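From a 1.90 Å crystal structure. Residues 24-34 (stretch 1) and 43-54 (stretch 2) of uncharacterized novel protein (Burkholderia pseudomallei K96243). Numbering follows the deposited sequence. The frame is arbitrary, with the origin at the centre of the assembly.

Stretch 1 (24-34) ARVIAHKKRRA
Stretch 2 43-54: LLFEDETTIRYQ

Helix 24-30 and helix 48-54 run roughly antiparallel (144° between N-to-C directions, axes 10.0 Å apart at closest approach), with Val 26 CA 6.7 Å from Thr 50 CA. Beyond the first helix, Ala 34 (phi/psi -101/140) pairs with Leu 44 (-115/115) as an antiparallel, non-hydrogen-bonded bridge, CA to CA 4.5 Å. The contact buries 716 Å².

Arg 33 satisfies Phe 45 at both backbone ends: Phe 45 N donates to Arg 33 O (2.9 Å, 166°), and Arg 33 NE donates to Phe 45 O (2.9 Å, 168°). An m,m,m rotamer folds the buried guanidinium back to reach that carbonyl; NH1 and NH2 are hydrogen-bonded elsewhere in the structure. Asp 47 OD2 lies over the guanidinium face, 3.4 Å from Arg 33 NE, a salt bridge of charges alone.

Asp 47 OD2 also accepts a very short hydrogen bond from His 29 NE2 (2.5 Å, 170°; His 29 chi1 t, chi2 75°). Asp 47 (chi1 p) is also the N-cap: its OD1 accepts from Thr 50 N at 3.0 Å. Thr 50 OG1 (chi1 p) accepts from Asp 47 N at 2.9 Å and donates to Glu 46 OE1 at 2.6 Å.

Two CH-pi contacts lie over ring faces: Thr 49 CB, 3.9 Å from the His 29 centroid, and Val 26 CG1, 4.1 Å from that of Tyr 53 (chi1 t). Buried Val 26, CA-to-CB toward the other stretch, suits that face by being aliphatic.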

ATOM      1  N   ALA A  24     -17.743   7.437 -16.186  1.00 13.38           N
ATOM      2  CA  ALA A  24     -17.571   8.567 -17.139  1.00 14.12           C
ATOM      3  C   ALA A  24     -17.837   9.964 -16.510  1.00 14.15           C
ATOM      4  O   ALA A  24     -17.058  10.910 -16.713  1.00 15.43           O
ATOM      5  CB  ALA A  24     -18.399   8.376 -18.439  1.00 12.67           C
ATOM      6  N   ARG A  25     -18.897  10.087 -15.743  1.00 13.83           N
ATOM      7  CA  ARG A  25     -19.225  11.362 -15.102  1.00 13.03           C
ATOM      8  C   ARG A  25     -18.098  11.797 -14.177  1.00 11.96           C
ATOM      9  O   ARG A  25     -17.695  12.976 -14.137  1.00 11.36           O
ATOM     10  CB  ARG A  25     -20.522  11.260 -14.310  1.00 16.47           C
ATOM     11  CG  ARG A  25     -21.045  12.593 -13.847  1.00 13.29           C
ATOM     12  CD  ARG A  25     -22.384  12.472 -13.186  1.00 10.48           C
ATOM     13  NE  ARG A  25     -22.343  11.709 -11.940  1.00 14.18           N
ATOM     14  CZ  ARG A  25     -22.062  12.236 -10.745  1.00 16.29           C
ATOM     15  NH1 ARG A  25     -21.768  13.519 -10.625  1.00 19.45           N
ATOM     16  NH2 ARG A  25     -22.073  11.459  -9.669  1.00 18.56           N
ATOM     17  N   VAL A  26     -17.561  10.862 -13.426  1.00 16.41           N
ATOM     18  CA  VAL A  26     -16.564  11.184 -12.422  1.00 14.23           C
ATOM     19  C   VAL A  26     -15.197  11.456 -13.073  1.00 15.04           C
ATOM     20  O   VAL A  26     -14.486  12.366 -12.676  1.00 14.55           O
ATOM     21  CB  VAL A  26     -16.507  10.053 -11.340  1.00 15.70           C
ATOM     22  CG1 VAL A  26     -15.286  10.165 -10.431  1.00 16.23           C
ATOM     23  CG2 VAL A  26     -17.836  10.006 -10.554  1.00 20.05           C
ATOM     24  N   ILE A  27     -14.807  10.680 -14.083  1.00 14.85           N
ATOM     25  CA  ILE A  27     -13.651  11.023 -14.895  1.00 13.93           C
ATOM     26  C   ILE A  27     -13.682  12.468 -15.402  1.00 13.89           C
ATOM     27  O   ILE A  27     -12.698  13.184 -15.287  1.00 14.97           O
ATOM     28  CB  ILE A  27     -13.497  10.028 -16.123  1.00 14.09           C
ATOM     29  CG1 ILE A  27     -12.893   8.695 -15.616  1.00 23.91           C
ATOM     30  CG2 ILE A  27     -12.585  10.643 -17.266  1.00 17.77           C
ATOM     31  CD1 ILE A  27     -12.887   7.516 -16.677  1.00 20.29           C
ATOM     32  N   ALA A  28     -14.825  12.897 -15.947  1.00 16.59           N
ATOM     33  CA  ALA A  28     -14.987  14.239 -16.443  1.00 18.34           C
ATOM     34  C   ALA A  28     -14.810  15.237 -15.287  1.00 17.00           C
ATOM     35  O   ALA A  28     -14.128  16.258 -15.441  1.00 17.33           O
ATOM     36  CB  ALA A  28     -16.363  14.425 -17.097  1.00 16.91           C
ATOM     37  N   HIS A  29     -15.441  14.955 -14.165  1.00 17.69           N
ATOM     38  CA  HIS A  29     -15.332  15.828 -12.986  1.00 15.61           C
ATOM     39  C   HIS A  29     -13.873  15.978 -12.537  1.00 15.04           C
ATOM     40  O   HIS A  29     -13.431  17.078 -12.157  1.00 14.49           O
ATOM     41  CB  HIS A  29     -16.201  15.337 -11.828  1.00 17.15           C
ATOM     42  CG  HIS A  29     -16.184  16.243 -10.630  1.00 15.01           C
ATOM     43  ND1 HIS A  29     -16.866  17.449 -10.599  1.00 17.20           N
ATOM     44  CD2 HIS A  29     -15.557  16.134  -9.427  1.00 20.11           C
ATOM     45  CE1 HIS A  29     -16.652  18.041  -9.431  1.00 22.18           C
ATOM     46  NE2 HIS A  29     -15.864  17.267  -8.698  1.00 15.14           N
ATOM     47  N   LYS A  30     -13.136  14.883 -12.566  1.00 15.53           N
ATOM     48  CA  LYS A  30     -11.788  14.882 -12.016  1.00 15.78           C
ATOM     49  C   LYS A  30     -10.828  15.748 -12.828  1.00 16.28           C
ATOM     50  O   LYS A  30      -9.753  16.076 -12.371  1.00 16.82           O
ATOM     51  CB  LYS A  30     -11.239  13.453 -11.872  1.00 16.09           C
ATOM     52  CG  LYS A  30     -11.782  12.614 -10.771  1.00 20.38           C
ATOM     53  CD  LYS A  30     -11.172  11.222 -10.828  1.00 19.28           C
ATOM     54  CE  LYS A  30     -11.645  10.368  -9.718  1.00 29.52           C
ATOM     55  NZ  LYS A  30     -10.952   9.082  -9.664  1.00 31.00           N
ATOM     56  N   LYS A  31     -11.200  16.130 -14.052  1.00 14.73           N
ATOM     57  CA  LYS A  31     -10.412  17.100 -14.802  1.00 15.68           C
ATOM     58  C   LYS A  31     -10.308  18.421 -14.104  1.00 17.45           C
ATOM     59  O   LYS A  31      -9.354  19.171 -14.347  1.00 18.19           O
ATOM     60  CB  LYS A  31     -10.975  17.278 -16.262  1.00 16.85           C
ATOM     61  CG  LYS A  31     -10.733  15.995 -17.032  1.00 21.74           C
ATOM     62  CD  LYS A  31     -11.326  15.966 -18.431  1.00 33.97           C
ATOM     63  CE  LYS A  31     -11.158  14.566 -19.032  1.00 47.62           C
ATOM     64  NZ  LYS A  31     -11.949  14.320 -20.303  1.00 51.89           N
ATOM     65  N   ARG A  32     -11.264  18.751 -13.224  1.00 15.31           N
ATOM     66  CA  ARG A  32     -11.140  19.977 -12.427  1.00 14.16           C
ATOM     67  C   ARG A  32     -10.480  19.803 -11.066  1.00 16.17           C
ATOM     68  O   ARG A  32     -10.441  20.746 -10.277  1.00 14.30           O
ATOM     69  CB  ARG A  32     -12.548  20.535 -12.192  1.00 13.96           C
ATOM     70  CG  ARG A  32     -13.270  20.768 -13.527  1.00 24.06           C
ATOM     71  CD  ARG A  32     -14.364  21.830 -13.421  1.00 22.63           C
ATOM     72  NE  ARG A  32     -13.824  23.133 -13.040  1.00 24.49           N
ATOM     73  CZ  ARG A  32     -14.472  24.031 -12.299  1.00 25.72           C
ATOM     74  NH1 ARG A  32     -15.712  23.781 -11.826  1.00 23.43           N
ATOM     75  NH2 ARG A  32     -13.885  25.179 -12.025  1.00 21.91           N
ATOM     76  N   ARG A  33     -10.062  18.584 -10.763  1.00 14.72           N
ATOM     77  CA  ARG A  33      -9.595  18.237  -9.391  1.00 13.63           C
ATOM     78  C   ARG A  33      -8.177  17.662  -9.354  1.00 16.83           C
ATOM     79  O   ARG A  33      -7.568  17.568  -8.284  1.00 17.42           O
ATOM     80  CB  ARG A  33     -10.573  17.215  -8.791  1.00 14.41           C
ATOM     81  CG  ARG A  33     -12.038  17.619  -8.745  1.00 14.25           C
ATOM     82  CD  ARG A  33     -12.287  18.871  -7.953  1.00 12.89           C
ATOM     83  NE  ARG A  33     -11.891  18.698  -6.543  1.00 11.47           N
ATOM     84  CZ  ARG A  33     -12.183  19.537  -5.560  1.00 13.62           C
ATOM     85  NH1 ARG A  33     -12.757  20.708  -5.807  1.00 16.22           N
ATOM     86  NH2 ARG A  33     -11.829  19.222  -4.317  1.00 12.78           N
ATOM     87  N   ALA A  34      -7.630  17.243 -10.499  1.00 18.14           N
ATOM     88  CA  ALA A  34      -6.367  16.517 -10.483  1.00 16.36           C
ATOM     89  C   ALA A  34      -5.181  17.398 -10.852  1.00 17.10           C
ATOM     90  O   ALA A  34      -5.310  18.228 -11.734  1.00 18.47           O
ATOM     91  CB  ALA A  34      -6.426  15.341 -11.416  1.00 23.37           C
ATOM     92  N   LEU A  43      -1.862  14.162  -7.462  1.00 17.69           N
ATOM     93  CA  LEU A  43      -2.772  14.540  -6.377  1.00 19.35           C
ATOM     94  C   LEU A  43      -4.181  14.667  -6.954  1.00 18.84           C
ATOM     95  O   LEU A  43      -4.372  15.259  -8.002  1.00 21.02           O
ATOM     96  CB  LEU A  43      -2.450  15.935  -5.780  1.00 20.15           C
ATOM     97  CG  LEU A  43      -1.418  16.196  -4.695  1.00 27.57           C
ATOM     98  CD1 LEU A  43      -1.467  17.660  -4.358  1.00 27.65           C
ATOM     99  CD2 LEU A  43      -1.689  15.368  -3.461  1.00 30.78           C
ATOM    100  N   LEU A  44      -5.160  14.109  -6.248  1.00 16.26           N
ATOM    101  CA  LEU A  44      -6.560  14.327  -6.548  1.00 17.13           C
ATOM    102  C   LEU A  44      -7.155  15.048  -5.384  1.00 17.00           C
ATOM    103  O   LEU A  44      -7.223  14.495  -4.271  1.00 17.30           O
ATOM    104  CB  LEU A  44      -7.319  13.036  -6.822  1.00 18.82           C
ATOM    105  CG  LEU A  44      -8.802  13.236  -7.253  1.00 16.68           C
ATOM    106  CD1 LEU A  44      -8.877  13.770  -8.674  1.00 18.89           C
ATOM    107  CD2 LEU A  44      -9.525  11.882  -7.100  1.00 15.33           C
ATOM    108  N   PHE A  45      -7.594  16.288  -5.629  1.00 13.86           N
ATOM    109  CA  PHE A  45      -8.320  17.035  -4.613  1.00 14.59           C
ATOM    110  C   PHE A  45      -9.733  16.492  -4.497  1.00 14.40           C
ATOM    111  O   PHE A  45     -10.471  16.419  -5.488  1.00 14.92           O
ATOM    112  CB  PHE A  45      -8.283  18.524  -4.909  1.00 15.44           C
ATOM    113  CG  PHE A  45      -6.959  19.109  -4.648  1.00 13.02           C
ATOM    114  CD1 PHE A  45      -6.645  19.547  -3.362  1.00 10.85           C
ATOM    115  CD2 PHE A  45      -5.970  19.130  -5.645  1.00 17.64           C
ATOM    116  CE1 PHE A  45      -5.391  20.094  -3.070  1.00 16.80           C
ATOM    117  CE2 PHE A  45      -4.710  19.651  -5.394  1.00 16.36           C
ATOM    118  CZ  PHE A  45      -4.388  20.120  -4.066  1.00 21.06           C
ATOM    119  N   GLU A  46     -10.085  16.064  -3.298  1.00 12.24           N
ATOM    120  CA  GLU A  46     -11.314  15.305  -3.064  1.00 12.78           C
ATOM    121  C   GLU A  46     -12.517  16.186  -2.741  1.00 15.95           C
ATOM    122  O   GLU A  46     -12.408  17.197  -2.013  1.00 15.66           O
ATOM    123  CB  GLU A  46     -11.101  14.249  -1.979  1.00 14.68           C
ATOM    124  CG  GLU A  46      -9.949  13.308  -2.245  1.00 15.73           C
ATOM    125  CD  GLU A  46     -10.271  12.101  -3.170  1.00 19.69           C
ATOM    126  OE1 GLU A  46     -11.437  11.984  -3.631  1.00 14.17           O
ATOM    127  OE2 GLU A  46      -9.371  11.224  -3.336  1.00 17.57           O
ATOM    128  N   ASP A  47     -13.672  15.824  -3.292  1.00 15.64           N
ATOM    129  CA  ASP A  47     -14.935  16.519  -2.989  1.00 16.64           C
ATOM    130  C   ASP A  47     -16.101  15.520  -2.917  1.00 17.57           C
ATOM    131  O   ASP A  47     -15.869  14.305  -2.899  1.00 15.42           O
ATOM    132  CB  ASP A  47     -15.178  17.672  -4.014  1.00 15.36           C
ATOM    133  CG  ASP A  47     -15.362  17.166  -5.466  1.00 18.53           C
ATOM    134  OD1 ASP A  47     -15.665  15.945  -5.644  1.00 14.78           O
ATOM    135  OD2 ASP A  47     -15.222  17.974  -6.432  1.00 17.07           O
ATOM    136  N   GLU A  48     -17.342  16.014  -2.807  1.00 14.28           N
ATOM    137  CA  GLU A  48     -18.502  15.113  -2.687  1.00 16.27           C
ATOM    138  C   GLU A  48     -18.550  14.082  -3.846  1.00 13.39           C
ATOM    139  O   GLU A  48     -18.811  12.893  -3.651  1.00 14.69           O
ATOM    140  CB  GLU A  48     -19.809  15.901  -2.623  1.00 15.87           C
ATOM    141  CG  GLU A  48     -21.025  14.989  -2.337  1.00 17.72           C
ATOM    142  CD  GLU A  48     -22.342  15.704  -2.340  1.00 22.26           C
ATOM    143  OE1 GLU A  48     -22.482  16.728  -3.022  1.00 20.88           O
ATOM    144  OE2 GLU A  48     -23.287  15.153  -1.769  1.00 21.32           O
ATOM    145  N   THR A  49     -18.319  14.560  -5.056  1.00 14.34           N
ATOM    146  CA  THR A  49     -18.375  13.705  -6.228  1.00 13.51           C
ATOM    147  C   THR A  49     -17.317  12.577  -6.187  1.00 14.92           C
ATOM    148  O   THR A  49     -17.643  11.429  -6.419  1.00 14.10           O
ATOM    149  CB  THR A  49     -18.244  14.537  -7.481  1.00 14.37           C
ATOM    150  OG1 THR A  49     -19.343  15.472  -7.569  1.00 14.42           O
ATOM    151  CG2 THR A  49     -18.231  13.654  -8.713  1.00 13.53           C
ATOM    152  N   THR A  50     -16.076  12.938  -5.929  1.00 13.39           N
ATOM    153  CA  THR A  50     -14.991  11.983  -5.927  1.00 15.75           C
ATOM    154  C   THR A  50     -15.130  10.995  -4.774  1.00 15.82           C
ATOM    155  O   THR A  50     -14.822   9.809  -4.953  1.00 15.88           O
ATOM    156  CB  THR A  50     -13.576  12.619  -5.891  1.00 15.45           C
ATOM    157  OG1 THR A  50     -13.366  13.330  -4.662  1.00 14.30           O
ATOM    158  CG2 THR A  50     -13.353  13.587  -7.083  1.00 15.35           C
ATOM    159  N   ILE A  51     -15.606  11.468  -3.626  1.00 14.44           N
ATOM    160  CA  ILE A  51     -15.697  10.621  -2.419  1.00 14.83           C
ATOM    161  C   ILE A  51     -16.893   9.645  -2.525  1.00 14.22           C
ATOM    162  O   ILE A  51     -16.733   8.454  -2.318  1.00 13.95           O
ATOM    163  CB  ILE A  51     -15.730  11.470  -1.099  1.00 12.93           C
ATOM    164  CG1 ILE A  51     -14.431  12.289  -0.967  1.00 15.08           C
ATOM    165  CG2 ILE A  51     -15.839  10.490   0.136  1.00 14.74           C
ATOM    166  CD1 ILE A  51     -14.461  13.404   0.107  1.00 11.91           C
ATOM    167  N   ARG A  52     -18.071  10.155  -2.885  1.00 15.09           N
ATOM    168  CA  ARG A  52     -19.275   9.342  -3.099  1.00 16.14           C
ATOM    169  C   ARG A  52     -19.036   8.196  -4.088  1.00 15.82           C
ATOM    170  O   ARG A  52     -19.439   7.048  -3.827  1.00 14.40           O
ATOM    171  CB  ARG A  52     -20.417  10.249  -3.537  1.00 17.51           C
ATOM    172  CG  ARG A  52     -21.780   9.681  -3.574  1.00 20.02           C
ATOM    173  CD  ARG A  52     -22.833  10.784  -3.479  1.00 19.33           C
ATOM    174  NE  ARG A  52     -24.160  10.213  -3.628  1.00 24.31           N
ATOM    175  CZ  ARG A  52     -24.762   9.959  -4.784  1.00 18.94           C
ATOM    176  NH1 ARG A  52     -24.206  10.325  -5.936  1.00 20.14           N
ATOM    177  NH2 ARG A  52     -25.937   9.351  -4.804  1.00 23.74           N
ATOM    178  N   TYR A  53     -18.341   8.493  -5.167  1.00 15.72           N
ATOM    179  CA  TYR A  53     -17.941   7.498  -6.144  1.00 15.54           C
ATOM    180  C   TYR A  53     -17.038   6.423  -5.536  1.00 19.49           C
ATOM    181  O   TYR A  53     -17.266   5.233  -5.722  1.00 15.82           O
ATOM    182  CB  TYR A  53     -17.203   8.167  -7.289  1.00 13.25           C
ATOM    183  CG  TYR A  53     -16.630   7.223  -8.313  1.00 12.65           C
ATOM    184  CD1 TYR A  53     -17.466   6.557  -9.195  1.00 16.01           C
ATOM    185  CD2 TYR A  53     -15.273   6.999  -8.418  1.00 15.22           C
ATOM    186  CE1 TYR A  53     -16.980   5.667 -10.144  1.00 16.63           C
ATOM    187  CE2 TYR A  53     -14.750   6.139  -9.422  1.00 18.13           C
ATOM    188  CZ  TYR A  53     -15.612   5.480 -10.268  1.00 18.14           C
ATOM    189  OH  TYR A  53     -15.161   4.643 -11.262  1.00 18.98           O
ATOM    190  N   GLN A  54     -16.008   6.832  -4.795  1.00 16.68           N
ATOM    191  CA  GLN A  54     -15.151   5.840  -4.232  1.00 16.45           C
ATOM    192  C   GLN A  54     -15.930   4.916  -3.302  1.00 16.41           C
ATOM    193  O   GLN A  54     -15.648   3.717  -3.259  1.00 16.09           O
ATOM    194  CB  GLN A  54     -13.971   6.486  -3.493  1.00 14.95           C
ATOM    195  CG  GLN A  54     -12.886   6.961  -4.446  1.00 13.65           C
ATOM    196  CD  GLN A  54     -11.868   7.838  -3.781  1.00 18.29           C
ATOM    197  OE1 GLN A  54     -11.903   9.101  -3.902  1.00 21.95           O
ATOM    198  NE2 GLN A  54     -10.975   7.218  -3.059  1.00 11.94           N
TER